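Local coordinates for uncharacterized protein (Bacteroides thetaiotaomicron, PDB 3KZT), which is of unknown function but carries a DUF3828 domain and is probably a lipoprotein in its natural, full-length form, at residues A[98-110]-A[118-130]. Numbering follows the deposited sequence. Where two conformers were deposited one is given.
Sequences KHLNDNWYEVNYT and ERAVSIPVRVVNV. With EDO (1,2-ethanediol), chain C; SO4 (sulfate ion), chain E; EDO (1,2-ethanediol), chain D.
Trp104 turns its CG beside its own backbone N (chi1 -76°), which swings the indole across to the neighbouring strand, where Arg126, with CG on the far side from its backbone N (chi1 -157°), runs its aliphatic stem over the ring. Arg126 CB sits 3.6 Å from the centroid of the Trp104 six-membered ring, almost on the ring normal, a CH-pi contact. Beyond the stem the chain bends, and the guanidinium stands steeply to the indole, the planes 76° apart. Both groups then reach one sulfate, probably from the crystallisation liquor: Trp104 NE1 gives its N-H to sulfate O4 at 3.1 Å, and Arg126 NH1 reaches the same oxygen. The second terminal nitrogen, NH2, makes a salt bridge to Asp137 of strand 133-139. Pro124 CB packs on the benzo side of the indole, 3.9 Å from Trp104 CE3. All this decorates a beta hairpin, strands 104-111 and 119-130, the central pair of a four-stranded antiparallel meander. Between Tyr105 and Val125 the hydrogen-bonded pair closes in both directions, Tyr105 N to Val125 O at 2.7 Å. The face bearing Tyr105 and Val107 turns toward helix 13-41; here Val127 CG2 lies 3.8 Å from Tyr105 CD1, and Val107 CG2 meets Val125 CG2. Farther along this face Tyr109 lays its ring against Val121, whose CB is over the ring face, while the hydroxyl bonds to Ile82 O. On the Trp104 face, Asn108 ND2 donates to the anti lone pair of Glu106 OE2 at 2.9 Å, beside Ser122 OG.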
ATOM      1  N   LYS A  98      10.065 -12.488   6.129  1.00 18.49           N
ATOM      2  CA  LYS A  98      11.358 -13.163   6.177  1.00 18.85           C
ATOM      3  C   LYS A  98      11.212 -14.652   5.947  1.00 18.87           C
ATOM      4  O   LYS A  98      10.136 -15.227   6.174  1.00 19.31           O
ATOM      5  CB  LYS A  98      12.088 -12.884   7.506  1.00 19.10           C
ATOM      6  CG  LYS A  98      11.633 -13.697   8.749  1.00 20.13           C
ATOM      7  CD  LYS A  98      12.469 -13.307   9.962  1.00 21.77           C
ATOM      8  CE  LYS A  98      12.315 -14.292  11.103  1.00 22.35           C
ATOM      9  NZ  LYS A  98      13.150 -13.879  12.264  1.00 23.67           N
ATOM     10  N   HIS A  99      12.311 -15.271   5.525  1.00 18.65           N
ATOM     11  CA  HIS A  99      12.360 -16.704   5.268  1.00 18.39           C
ATOM     12  C   HIS A  99      12.460 -17.484   6.580  1.00 18.56           C
ATOM     13  O   HIS A  99      13.182 -17.066   7.489  1.00 18.18           O
ATOM     14  CB  HIS A  99      13.556 -17.023   4.381  1.00 18.19           C
ATOM     15  CG  HIS A  99      13.688 -18.466   4.040  1.00 17.16           C
ATOM     16  ND1 HIS A  99      14.772 -19.217   4.424  1.00 15.60           N
ATOM     17  CD2 HIS A  99      12.869 -19.303   3.363  1.00 16.28           C
ATOM     18  CE1 HIS A  99      14.624 -20.453   3.986  1.00 15.65           C
ATOM     19  NE2 HIS A  99      13.479 -20.531   3.337  1.00 15.66           N
ATOM     20  N   LEU A 100      11.727 -18.604   6.661  1.00 18.62           N
ATOM     21  CA  LEU A 100      11.778 -19.511   7.807  1.00 19.02           C
ATOM     22  C   LEU A 100      12.684 -20.694   7.435  1.00 19.24           C
ATOM     23  O   LEU A 100      13.843 -20.738   7.848  1.00 19.68           O
ATOM     24  CB  LEU A 100      10.349 -19.963   8.228  1.00 19.06           C
ATOM     25  CG  LEU A 100       9.409 -18.922   8.845  1.00 18.89           C
ATOM     26  CD1 LEU A 100       8.031 -19.559   9.086  1.00 19.05           C
ATOM     27  CD2 LEU A 100       9.975 -18.356  10.149  1.00 18.42           C
ATOM     28  N   ASN A 101      12.161 -21.597   6.612  1.00 19.35           N
ATOM     29  CA  ASN A 101      12.878 -22.786   6.166  0.70 19.48           C
ATOM     30  C   ASN A 101      12.186 -23.323   4.915  1.00 19.25           C
ATOM     31  O   ASN A 101      10.962 -23.162   4.767  1.00 19.04           O
ATOM     32  CB  ASN A 101      12.883 -23.860   7.265  0.70 19.64           C
ATOM     33  CG  ASN A 101      11.480 -24.327   7.636  0.70 20.28           C
ATOM     34  OD1 ASN A 101      10.655 -23.539   8.128  0.70 20.82           O
ATOM     35  ND2 ASN A 101      11.195 -25.608   7.384  0.70 20.96           N
ATOM     36  N   ASP A 102      12.966 -23.945   4.023  1.00 19.03           N
ATOM     37  CA  ASP A 102      12.443 -24.511   2.782  1.00 18.89           C
ATOM     38  C   ASP A 102      11.642 -23.414   2.013  1.00 18.49           C
ATOM     39  O   ASP A 102      12.175 -22.318   1.824  1.00 18.44           O
ATOM     40  CB  ASP A 102      11.651 -25.805   3.091  1.00 19.06           C
ATOM     41  CG  ASP A 102      12.488 -26.832   3.851  1.00 19.65           C
ATOM     42  OD1 ASP A 102      13.606 -27.166   3.381  1.00 20.93           O
ATOM     43  OD2 ASP A 102      12.029 -27.299   4.913  1.00 21.39           O
ATOM     44  N   ASN A 103      10.383 -23.675   1.644  1.00 18.09           N
ATOM     45  CA  ASN A 103       9.539 -22.683   0.991  1.00 18.19           C
ATOM     46  C   ASN A 103       8.596 -21.896   1.959  1.00 17.95           C
ATOM     47  O   ASN A 103       7.720 -21.174   1.487  1.00 17.60           O
ATOM     48  CB  ASN A 103       8.729 -23.367  -0.125  1.00 18.32           C
ATOM     49  CG  ASN A 103       9.615 -23.982  -1.213  1.00 18.51           C
ATOM     50  OD1 ASN A 103      10.640 -23.429  -1.581  1.00 18.94           O
ATOM     51  ND2 ASN A 103       9.192 -25.116  -1.747  1.00 19.21           N
ATOM     52  N   TRP A 104       8.795 -22.027   3.289  1.00 17.82           N
ATOM     53  CA  TRP A 104       7.988 -21.300   4.286  1.00 17.73           C
ATOM     54  C   TRP A 104       8.630 -19.950   4.600  1.00 17.56           C
ATOM     55  O   TRP A 104       9.856 -19.841   4.704  1.00 17.05           O
ATOM     56  CB  TRP A 104       7.776 -22.120   5.578  1.00 17.83           C
ATOM     57  CG  TRP A 104       6.763 -23.179   5.391  1.00 18.12           C
ATOM     58  CD1 TRP A 104       6.990 -24.469   5.024  1.00 18.56           C
ATOM     59  CD2 TRP A 104       5.345 -23.031   5.507  1.00 18.62           C
ATOM     60  NE1 TRP A 104       5.797 -25.150   4.922  1.00 19.35           N
ATOM     61  CE2 TRP A 104       4.769 -24.292   5.217  1.00 18.83           C
ATOM     62  CE3 TRP A 104       4.498 -21.958   5.842  1.00 18.53           C
ATOM     63  CZ2 TRP A 104       3.381 -24.514   5.244  1.00 18.27           C
ATOM     64  CZ3 TRP A 104       3.112 -22.177   5.867  1.00 18.38           C
ATOM     65  CH2 TRP A 104       2.571 -23.449   5.569  1.00 18.33           C
ATOM     66  N   TYR A 105       7.776 -18.930   4.711  1.00 17.47           N
ATOM     67  CA  TYR A 105       8.158 -17.553   5.024  1.00 17.43           C
ATOM     68  C   TYR A 105       7.212 -17.111   6.132  1.00 17.69           C
ATOM     69  O   TYR A 105       6.165 -17.728   6.320  1.00 17.96           O
ATOM     70  CB  TYR A 105       8.024 -16.660   3.759  1.00 17.49           C
ATOM     71  CG  TYR A 105       8.984 -17.076   2.667  1.00 16.64           C
ATOM     72  CD1 TYR A 105       8.690 -18.152   1.830  1.00 16.59           C
ATOM     73  CD2 TYR A 105      10.198 -16.412   2.480  1.00 15.89           C
ATOM     74  CE1 TYR A 105       9.580 -18.565   0.842  1.00 16.57           C
ATOM     75  CE2 TYR A 105      11.098 -16.813   1.489  1.00 15.96           C
ATOM     76  CZ  TYR A 105      10.782 -17.883   0.677  1.00 16.01           C
ATOM     77  OH  TYR A 105      11.652 -18.293  -0.281  1.00 15.64           O
ATOM     78  N   GLU A 106       7.589 -16.073   6.865  1.00 17.61           N
ATOM     79  CA  GLU A 106       6.786 -15.542   7.973  1.00 17.71           C
ATOM     80  C   GLU A 106       6.443 -14.090   7.653  1.00 17.64           C
ATOM     81  O   GLU A 106       7.344 -13.306   7.393  1.00 17.48           O
ATOM     82  CB  GLU A 106       7.591 -15.626   9.280  1.00 17.72           C
ATOM     83  CG  GLU A 106       6.885 -15.056  10.519  1.00 18.19           C
ATOM     84  CD  GLU A 106       7.700 -15.238  11.772  1.00 19.40           C
ATOM     85  OE1 GLU A 106       7.601 -16.323  12.391  1.00 20.61           O
ATOM     86  OE2 GLU A 106       8.411 -14.287  12.163  1.00 19.83           O
ATOM     87  N   VAL A 107       5.143 -13.755   7.672  1.00 17.55           N
ATOM     88  CA  VAL A 107       4.655 -12.384   7.452  1.00 17.66           C
ATOM     89  C   VAL A 107       4.369 -11.773   8.826  1.00 17.87           C
ATOM     90  O   VAL A 107       3.438 -12.215   9.513  1.00 18.02           O
ATOM     91  CB  VAL A 107       3.370 -12.364   6.600  1.00 17.61           C
ATOM     92  CG1 VAL A 107       2.785 -10.938   6.533  1.00 17.66           C
ATOM     93  CG2 VAL A 107       3.664 -12.893   5.193  1.00 17.38           C
ATOM     94  N   ASN A 108       5.171 -10.773   9.213  1.00 17.99           N
ATOM     95  CA  ASN A 108       5.051 -10.081  10.507  1.00 18.03           C
ATOM     96  C   ASN A 108       4.523  -8.670  10.339  1.00 18.07           C
ATOM     97  O   ASN A 108       4.963  -7.957   9.433  1.00 18.19           O
ATOM     98  CB  ASN A 108       6.411 -10.011  11.190  1.00 18.03           C
ATOM     99  CG  ASN A 108       6.959 -11.376  11.522  1.00 18.66           C
ATOM    100  OD1 ASN A 108       6.405 -12.082  12.349  1.00 17.59           O
ATOM    101  ND2 ASN A 108       8.062 -11.764  10.855  1.00 21.34           N
ATOM    102  N   TYR A 109       3.565  -8.279  11.195  1.00 17.80           N
ATOM    103  CA  TYR A 109       3.060  -6.892  11.261  1.00 17.75           C
ATOM    104  C   TYR A 109       2.367  -6.671  12.622  1.00 17.82           C
ATOM    105  O   TYR A 109       1.850  -7.608  13.216  1.00 18.02           O
ATOM    106  CB  TYR A 109       2.111  -6.544  10.081  1.00 17.56           C
ATOM    107  CG  TYR A 109       0.640  -6.909  10.278  1.00 17.57           C
ATOM    108  CD1 TYR A 109       0.162  -8.166   9.948  1.00 17.08           C
ATOM    109  CD2 TYR A 109      -0.284  -5.958  10.784  1.00 17.01           C
ATOM    110  CE1 TYR A 109      -1.194  -8.498  10.130  1.00 16.61           C
ATOM    111  CE2 TYR A 109      -1.616  -6.279  10.972  1.00 16.18           C
ATOM    112  CZ  TYR A 109      -2.070  -7.541  10.636  1.00 16.60           C
ATOM    113  OH  TYR A 109      -3.389  -7.842  10.819  1.00 15.84           O
ATOM    114  N   THR A 110       2.368  -5.426  13.087  1.00 17.90           N
ATOM    115  CA  THR A 110       1.744  -5.049  14.346  1.00 17.98           C
ATOM    116  C   THR A 110       0.342  -4.484  14.056  1.00 18.48           C
ATOM    117  O   THR A 110       0.212  -3.474  13.344  1.00 18.68           O
ATOM    118  CB  THR A 110       2.589  -4.005  15.066  1.00 18.01           C
ATOM    119  OG1 THR A 110       3.912  -4.520  15.233  1.00 17.37           O
ATOM    120  CG2 THR A 110       2.004  -3.674  16.428  1.00 17.15           C
ATOM    121  N   GLU A 118      -2.782  -3.185  20.999  1.00 18.84           N
ATOM    122  CA  GLU A 118      -1.664  -3.492  20.089  1.00 19.08           C
ATOM    123  C   GLU A 118      -1.336  -4.988  20.128  1.00 18.97           C
ATOM    124  O   GLU A 118      -1.175  -5.551  21.210  1.00 19.13           O
ATOM    125  CB  GLU A 118      -0.424  -2.664  20.470  1.00 19.11           C
ATOM    126  CG  GLU A 118       0.815  -2.919  19.614  1.00 19.72           C
ATOM    127  CD  GLU A 118       1.999  -2.066  19.988  1.00 20.06           C
ATOM    128  OE1 GLU A 118       1.835  -0.866  20.259  1.00 19.64           O
ATOM    129  OE2 GLU A 118       3.120  -2.611  19.985  1.00 21.93           O
ATOM    130  N   ARG A 119      -1.239  -5.605  18.953  1.00 18.82           N
ATOM    131  CA  ARG A 119      -1.078  -7.060  18.821  1.00 18.91           C
ATOM    132  C   ARG A 119      -0.041  -7.429  17.732  1.00 18.75           C
ATOM    133  O   ARG A 119      -0.170  -7.005  16.577  1.00 18.79           O
ATOM    134  CB  ARG A 119      -2.453  -7.673  18.494  1.00 18.99           C
ATOM    135  CG  ARG A 119      -2.459  -9.186  18.349  1.00 19.45           C
ATOM    136  CD  ARG A 119      -3.843  -9.774  18.523  1.00 19.47           C
ATOM    137  NE  ARG A 119      -4.811  -9.311  17.512  1.00 20.03           N
ATOM    138  CZ  ARG A 119      -4.957  -9.805  16.264  1.00 19.72           C
ATOM    139  NH1 ARG A 119      -4.181 -10.815  15.792  1.00 20.66           N
ATOM    140  NH2 ARG A 119      -5.905  -9.286  15.455  1.00 19.63           N
ATOM    141  N   ALA A 120       0.980  -8.204  18.116  1.00 18.63           N
ATOM    142  CA  ALA A 120       1.986  -8.705  17.166  1.00 18.63           C
ATOM    143  C   ALA A 120       1.357  -9.873  16.387  1.00 18.56           C
ATOM    144  O   ALA A 120       0.909 -10.839  16.999  1.00 18.56           O
ATOM    145  CB  ALA A 120       3.209  -9.171  17.903  1.00 18.40           C
ATOM    146  N   VAL A 121       1.294  -9.756  15.058  1.00 18.62           N
ATOM    147  CA  VAL A 121       0.723 -10.809  14.180  1.00 18.60           C
ATOM    148  C   VAL A 121       1.882 -11.459  13.411  1.00 18.85           C
ATOM    149  O   VAL A 121       2.794 -10.749  12.967  1.00 18.96           O
ATOM    150  CB  VAL A 121      -0.319 -10.227  13.214  1.00 18.60           C
ATOM    151  CG1 VAL A 121      -0.924 -11.329  12.347  1.00 18.26           C
ATOM    152  CG2 VAL A 121      -1.433  -9.523  14.008  1.00 18.25           C
ATOM    153  N   SER A 122       1.833 -12.804  13.293  1.00 18.95           N
ATOM    154  CA  SER A 122       2.871 -13.598  12.632  0.50 18.93           C
ATOM    155  C   SER A 122       2.231 -14.790  11.886  1.00 19.11           C
ATOM    156  O   SER A 122       1.906 -15.809  12.503  1.00 19.07           O
ATOM    157  CB  SER A 122       3.880 -14.082  13.674  0.50 18.94           C
ATOM    158  OG  SER A 122       4.874 -14.887  13.090  0.50 18.68           O
ATOM    159  N   ILE A 123       2.050 -14.638  10.555  1.00 19.34           N
ATOM    160  CA  ILE A 123       1.448 -15.668   9.693  1.00 19.33           C
ATOM    161  C   ILE A 123       2.545 -16.436   8.907  1.00 19.24           C
ATOM    162  O   ILE A 123       3.243 -15.823   8.070  1.00 19.07           O
ATOM    163  CB  ILE A 123       0.442 -15.041   8.629  1.00 19.34           C
ATOM    164  CG1 ILE A 123      -0.616 -14.141   9.299  1.00 19.90           C
ATOM    165  CG2 ILE A 123      -0.248 -16.152   7.817  1.00 19.09           C
ATOM    166  CD1 ILE A 123      -0.264 -12.654   9.287  1.00 20.81           C
ATOM    167  N   PRO A 124       2.720 -17.766   9.178  1.00 19.02           N
ATOM    168  CA  PRO A 124       3.594 -18.525   8.283  1.00 18.90           C
ATOM    169  C   PRO A 124       2.869 -18.722   6.937  1.00 18.80           C
ATOM    170  O   PRO A 124       1.672 -19.087   6.941  1.00 18.60           O
ATOM    171  CB  PRO A 124       3.769 -19.875   9.005  1.00 18.90           C
ATOM    172  CG  PRO A 124       3.182 -19.682  10.383  1.00 18.83           C
ATOM    173  CD  PRO A 124       2.186 -18.620  10.257  1.00 19.08           C
ATOM    174  N   VAL A 125       3.563 -18.432   5.822  1.00 18.58           N
ATOM    175  CA  VAL A 125       3.018 -18.619   4.464  1.00 18.18           C
ATOM    176  C   VAL A 125       4.030 -19.410   3.613  1.00 18.19           C
ATOM    177  O   VAL A 125       5.250 -19.204   3.741  1.00 18.43           O
ATOM    178  CB  VAL A 125       2.629 -17.266   3.785  1.00 18.32           C
ATOM    179  CG1 VAL A 125       1.717 -16.450   4.704  1.00 17.37           C
ATOM    180  CG2 VAL A 125       3.860 -16.445   3.370  1.00 17.49           C
ATOM    181  N   ARG A 126       3.513 -20.328   2.776  1.00 17.84           N
ATOM    182  CA  ARG A 126       4.327 -21.171   1.906  1.00 17.58           C
ATOM    183  C   ARG A 126       4.178 -20.704   0.450  1.00 17.25           C
ATOM    184  O   ARG A 126       3.068 -20.379   0.019  1.00 16.54           O
ATOM    185  CB  ARG A 126       3.920 -22.627   2.034  1.00 17.74           C
ATOM    186  CG  ARG A 126       5.028 -23.580   1.632  1.00 19.38           C
ATOM    187  CD  ARG A 126       4.596 -25.027   1.736  1.00 20.83           C
ATOM    188  NE  ARG A 126       3.841 -25.506   0.576  1.00 22.28           N
ATOM    189  CZ  ARG A 126       3.288 -26.729   0.471  1.00 24.01           C
ATOM    190  NH1 ARG A 126       3.371 -27.638   1.477  1.00 24.92           N
ATOM    191  NH2 ARG A 126       2.627 -27.059  -0.652  1.00 24.26           N
ATOM    192  N   VAL A 127       5.300 -20.713  -0.291  1.00 17.04           N
ATOM    193  CA  VAL A 127       5.391 -20.187  -1.666  1.00 16.93           C
ATOM    194  C   VAL A 127       5.718 -21.294  -2.674  1.00 17.32           C
ATOM    195  O   VAL A 127       6.568 -22.131  -2.401  1.00 17.32           O
ATOM    196  CB  VAL A 127       6.505 -19.082  -1.764  1.00 16.86           C
ATOM    197  CG1 VAL A 127       6.761 -18.667  -3.233  1.00 16.67           C
ATOM    198  CG2 VAL A 127       6.123 -17.873  -0.935  1.00 16.43           C
ATOM    199  N   VAL A 128       5.040 -21.282  -3.831  1.00 17.38           N
ATOM    200  CA  VAL A 128       5.330 -22.201  -4.953  1.00 17.59           C
ATOM    201  C   VAL A 128       5.725 -21.332  -6.161  1.00 17.90           C
ATOM    202  O   VAL A 128       5.249 -20.192  -6.282  1.00 18.23           O
ATOM    203  CB  VAL A 128       4.099 -23.115  -5.309  1.00 17.56           C
ATOM    204  CG1 VAL A 128       2.890 -22.279  -5.809  1.00 17.31           C
ATOM    205  CG2 VAL A 128       4.484 -24.168  -6.344  1.00 17.12           C
ATOM    206  N   ASN A 129       6.624 -21.844  -7.003  1.00 18.02           N
ATOM    207  CA  ASN A 129       6.995 -21.186  -8.265  1.00 17.97           C
ATOM    208  C   ASN A 129       6.373 -22.000  -9.394  1.00 17.92           C
ATOM    209  O   ASN A 129       6.650 -23.179  -9.510  1.00 18.03           O
ATOM    210  CB  ASN A 129       8.510 -21.088  -8.433  1.00 17.99           C
ATOM    211  CG  ASN A 129       8.924 -20.147  -9.603  1.00 18.06           C
ATOM    212  OD1 ASN A 129       8.540 -20.346 -10.752  1.00 17.39           O
ATOM    213  ND2 ASN A 129       9.729 -19.148  -9.292  1.00 18.51           N
ATOM    214  N   VAL A 130       5.514 -21.355 -10.190  1.00 17.98           N
ATOM    215  CA  VAL A 130       4.889 -21.964 -11.373  1.00 18.16           C
ATOM    216  C   VAL A 130       5.363 -21.158 -12.592  1.00 18.28           C
ATOM    217  O   VAL A 130       4.980 -19.993 -12.737  1.00 18.27           O
ATOM    218  CB  VAL A 130       3.337 -21.936 -11.279  1.00 18.01           C
ATOM    219  CG1 VAL A 130       2.722 -22.624 -12.487  1.00 17.90           C
ATOM    220  CG2 VAL A 130       2.877 -22.604 -10.007  1.00 17.81           C
TER
HETATM  221  C1  EDO C 201      10.431 -20.719  -4.058  1.00 46.50           C
HETATM  222  O1  EDO C 201      10.587 -22.130  -4.241  1.00 47.01           O
HETATM  223  C2  EDO C 201       9.912 -20.425  -2.657  1.00 46.26           C
HETATM  224  O2  EDO C 201      10.939 -20.637  -1.677  1.00 45.17           O
HETATM  225  S   SO4 E 203       6.231 -28.623   3.922  0.70 67.85           S
HETATM  226  O1  SO4 E 203       6.280 -29.445   2.716  0.70 67.64           O
HETATM  227  O2  SO4 E 203       7.321 -27.642   3.898  0.70 67.65           O
HETATM  228  O3  SO4 E 203       6.385 -29.486   5.094  0.70 68.00           O
HETATM  229  O4  SO4 E 203       4.940 -27.942   3.987  0.70 67.46           O
HETATM  230  C1  EDO D 202      -7.416  -6.626  17.670  0.70 40.60           C
HETATM  231  O1  EDO D 202      -6.994  -7.304  18.854  0.70 40.13           O
HETATM  232  C2  EDO D 202      -6.211  -6.027  16.953  0.70 40.50           C
HETATM  233  O2  EDO D 202      -5.477  -5.154  17.813  0.70 41.15           O